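Side-chain contacts in restriction endonuclease (Mycobacterium sp., PDB 4F0Q), which cleaves DNA in a manner that depends on cytosine methylation, and works as a tetramer: residues M341-L344 with K345-T348; H447-P450 with E451-I454. All coordinates share one frame; numbering follows the deposited sequence.

Interaction 1: M341-L344 with K345-T348; sequences MGSL and KAST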
# COMPACT_ATOMS: atom_id res chain seq x y z
N MET A 341 2.01 -6.28 -4.56
CA MET A 341 2.55 -5.09 -5.20
C MET A 341 3.98 -5.30 -5.70
O MET A 341 4.87 -5.65 -4.93
CB MET A 341 2.49 -3.89 -4.25
CG MET A 341 1.07 -3.43 -3.94
SD MET A 341 0.99 -1.96 -2.89
CE MET A 341 1.80 -0.76 -3.94
N GLY A 342 4.17 -5.08 -7.00
CA GLY A 342 5.46 -5.30 -7.63
C GLY A 342 5.30 -6.13 -8.88
O GLY A 342 4.35 -5.96 -9.64
N SER A 343 6.25 -7.04 -9.11
CA SER A 343 6.19 -7.92 -10.27
C SER A 343 6.24 -9.38 -9.84
O SER A 343 6.09 -9.70 -8.66
CB SER A 343 7.34 -7.62 -11.24
OG SER A 343 8.60 -7.89 -10.64
N LEU A 344 6.44 -10.27 -10.81
CA LEU A 344 6.44 -11.71 -10.54
C LEU A 344 7.65 -12.12 -9.71
O LEU A 344 7.53 -12.89 -8.76
CB LEU A 344 6.40 -12.49 -11.86
CG LEU A 344 6.22 -14.01 -11.80
CD1 LEU A 344 5.30 -14.48 -12.91
CD2 LEU A 344 7.57 -14.72 -11.89
N LYS A 345 8.82 -11.59 -10.06
CA LYS A 345 10.05 -11.94 -9.35
C LYS A 345 10.24 -11.09 -8.09
O LYS A 345 10.78 -11.56 -7.09
CB LYS A 345 11.26 -11.79 -10.27
CG LYS A 345 11.25 -12.74 -11.47
CD LYS A 345 11.30 -14.19 -11.03
CE LYS A 345 11.34 -15.13 -12.22
NZ LYS A 345 11.39 -16.56 -11.81
N ALA A 346 9.79 -9.84 -8.15
CA ALA A 346 9.91 -8.93 -7.02
C ALA A 346 8.54 -8.37 -6.62
O ALA A 346 7.92 -7.64 -7.39
CB ALA A 346 10.86 -7.79 -7.36
N SER A 347 8.10 -8.70 -5.42
CA SER A 347 6.79 -8.26 -4.95
C SER A 347 6.67 -8.32 -3.42
O SER A 347 7.32 -9.13 -2.77
CB SER A 347 5.69 -9.10 -5.59
OG SER A 347 5.96 -10.48 -5.45
N THR A 348 5.83 -7.46 -2.87
CA THR A 348 5.51 -7.50 -1.45
C THR A 348 4.00 -7.58 -1.25
O THR A 348 3.23 -6.99 -2.02
CB THR A 348 6.12 -6.30 -0.67
OG1 THR A 348 6.09 -6.57 0.73
CG2 THR A 348 5.37 -5.01 -0.96

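Interaction 2: H447-P450 with E451-I454; sequences HRRP and EEVI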
# COMPACT_ATOMS: atom_id res chain seq x y z
N HIS A 447 -11.94 -17.32 10.90
CA HIS A 447 -11.68 -16.49 12.06
C HIS A 447 -10.18 -16.20 12.18
O HIS A 447 -9.66 -16.03 13.28
CB HIS A 447 -12.20 -17.16 13.33
CG HIS A 447 -12.41 -16.21 14.47
ND1 HIS A 447 -13.42 -15.27 14.48
CD2 HIS A 447 -11.75 -16.05 15.64
CE1 HIS A 447 -13.37 -14.57 15.60
NE2 HIS A 447 -12.36 -15.03 16.32
N ARG A 448 -9.51 -16.14 11.04
CA ARG A 448 -8.07 -15.91 11.02
C ARG A 448 -7.74 -14.43 11.13
O ARG A 448 -8.56 -13.57 10.79
CB ARG A 448 -7.46 -16.47 9.73
CG ARG A 448 -7.82 -17.91 9.44
CD ARG A 448 -7.11 -18.40 8.18
NE ARG A 448 -7.57 -19.72 7.77
CZ ARG A 448 -7.12 -20.36 6.69
NH1 ARG A 448 -6.20 -19.79 5.91
NH2 ARG A 448 -7.59 -21.56 6.38
N ARG A 449 -6.54 -14.13 11.61
CA ARG A 449 -6.04 -12.76 11.65
C ARG A 449 -5.83 -12.27 10.22
O ARG A 449 -5.51 -13.06 9.34
CB ARG A 449 -4.72 -12.70 12.42
CG ARG A 449 -4.80 -13.13 13.87
CD ARG A 449 -3.43 -13.06 14.53
NE ARG A 449 -3.48 -13.37 15.95
CZ ARG A 449 -2.41 -13.38 16.75
NH1 ARG A 449 -1.21 -13.10 16.26
NH2 ARG A 449 -2.54 -13.66 18.04
N PRO A 450 -6.01 -10.96 9.99
CA PRO A 450 -5.79 -10.37 8.67
C PRO A 450 -4.39 -10.66 8.14
O PRO A 450 -4.24 -10.97 6.96
CB PRO A 450 -5.95 -8.87 8.93
CG PRO A 450 -6.87 -8.79 10.09
CD PRO A 450 -6.52 -9.97 10.96
N GLU A 451 -3.39 -10.58 9.01
CA GLU A 451 -2.00 -10.84 8.65
C GLU A 451 -1.84 -12.20 7.97
O GLU A 451 -1.08 -12.35 7.01
CB GLU A 451 -1.11 -10.78 9.90
CG GLU A 451 -1.08 -9.42 10.59
CD GLU A 451 -2.28 -9.17 11.48
OE1 GLU A 451 -3.19 -10.02 11.53
OE2 GLU A 451 -2.32 -8.11 12.15
N GLU A 452 -2.58 -13.19 8.46
CA GLU A 452 -2.52 -14.55 7.93
C GLU A 452 -2.84 -14.62 6.43
O GLU A 452 -2.54 -15.63 5.78
CB GLU A 452 -3.45 -15.48 8.72
CG GLU A 452 -3.11 -15.58 10.20
CD GLU A 452 -4.06 -16.50 10.96
OE1 GLU A 452 -4.31 -17.63 10.50
OE2 GLU A 452 -4.55 -16.08 12.03
N VAL A 453 -3.42 -13.56 5.89
CA VAL A 453 -3.73 -13.51 4.46
C VAL A 453 -2.45 -13.56 3.62
O VAL A 453 -2.50 -13.84 2.42
CB VAL A 453 -4.56 -12.26 4.08
CG1 VAL A 453 -3.65 -11.06 3.84
CG2 VAL A 453 -5.41 -12.53 2.85
N ILE A 454 -1.31 -13.29 4.25
CA ILE A 454 -0.03 -13.39 3.57
C ILE A 454 0.28 -14.84 3.21
O ILE A 454 0.93 -15.12 2.20
CB ILE A 454 1.11 -12.79 4.43
CG1 ILE A 454 0.84 -11.31 4.71
CG2 ILE A 454 2.46 -12.94 3.74
CD1 ILE A 454 1.89 -10.65 5.56
O HOH W 1 -3.76 -18.45 6.18

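Interaction 1: M341-L344 with K345-T348
L344 and K345, neighbours at the apex of a beta hairpin, send their side chains out side by side in the same direction. The lysine's chain runs beside one branch of the leucine, CD2. Its CB lies 3.7 Å from L344 C. Its CG is still beside that carbonyl carbon when the chain bends at chi2 (-63°). Beyond the bend, CD and CE run straight along the leucine's methyl, with CE 3.8 Å from L344 CD2, while NZ continues past it. The greasy part of an exposed lysine thus lies against a buried leucine.

The apex itself is the four-residue turn S343 to A346, with L344 and K345 at its corners, their backbone angles near those of a type I turn. S343 N points at A346 O at 2.5 Å, shorter than a normal hydrogen bond, so the exact length is doubtful. S343 OG lies 3.3 Å from the same A346 O, at most a weak hydrogen bond. S347 CB presses to 3.2 Å from S343 O. G342, with phi at 131°, takes a conformation suited to glycine and lets its CA approach A346 O in a CH···O contact. G342 and S347 open the ladder as a non-hydrogen-bonded pair, and M341 and T348 follow as a hydrogen-bonded one with their side chains on one face of the sheet; T348 N reaches M341 O at 2.9 Å in a nearly straight bond (164°).

The hairpin links strands 335-342 and 347-357 of the nuclease sheet, and its tip is received by the second subunit. There E314 accepts a hydrogen bond from L344 N, M341 packs on its counterpart M341, and V311 of helix 297-314 and L408 of strand 406-409 meet S343 and A346.

Interaction 2: H447-P450 with E451-I454
A short 3-10 turn near the C-terminus takes in residues 451-454, and E452 folds back on the backbone of R449. The chain of E452 runs straight beyond CG (chi2 179°) and brings OE2 to 2.8 Å from R449 N. The donor comes from above the carboxylate, 62° out of its plane. In return R449 O receives only a weak bond from E452 N, and the turn proper is set by V453 N donating to P450 O at 2.9 Å. The other carboxylate oxygen of E452, OE1, rests 3.4 Å from R448 CB, where the glutamate crosses the arginine's aliphatic stem at about a right angle.

That stem leads away: the guanidinium of R448 pairs with D207 of the third subunit, and R449 reaches D106 of the same subunit. A water spans R448 NH1, by a weak bond, and E452 O. E451 instead bends at chi2 (80°), which curls OE1 back to 3.2 Å from R449 CB and along the ring of P450, while OE2 forms a salt bridge with R378.

P450 and V453 lie on I336 and V351, so the turn packs across strands 335-342 and 347-357, with W323 and W381 of the flanking strands also touching it. A glutamate bonding the backbone N-H three residues earlier is one half of a capping box; here it accompanies the successive three-residue backbone bonds that define a 3-10 turn.

Both contacts bear on strand 347-357 and its hairpin partner 335-342: interaction 1 is the hairpin's own closed end, whereas interaction 2 is a C-terminal turn laid against the same pair of strands. Their centres lie about 20 Å apart and they do not touch. Residues 341-348 are largely buried, held by backbone bonds and packed against the second subunit, which also supplies an acidic acceptor for L344 N. Residues 447-454 lie nearer the surface, where carboxylates and arginines dominate and the arginines seek acidic partners on the third subunit. Farther along the shared strand, Q355 and A356 help bind magnesium, so one element serves sheet, assembly and metal site.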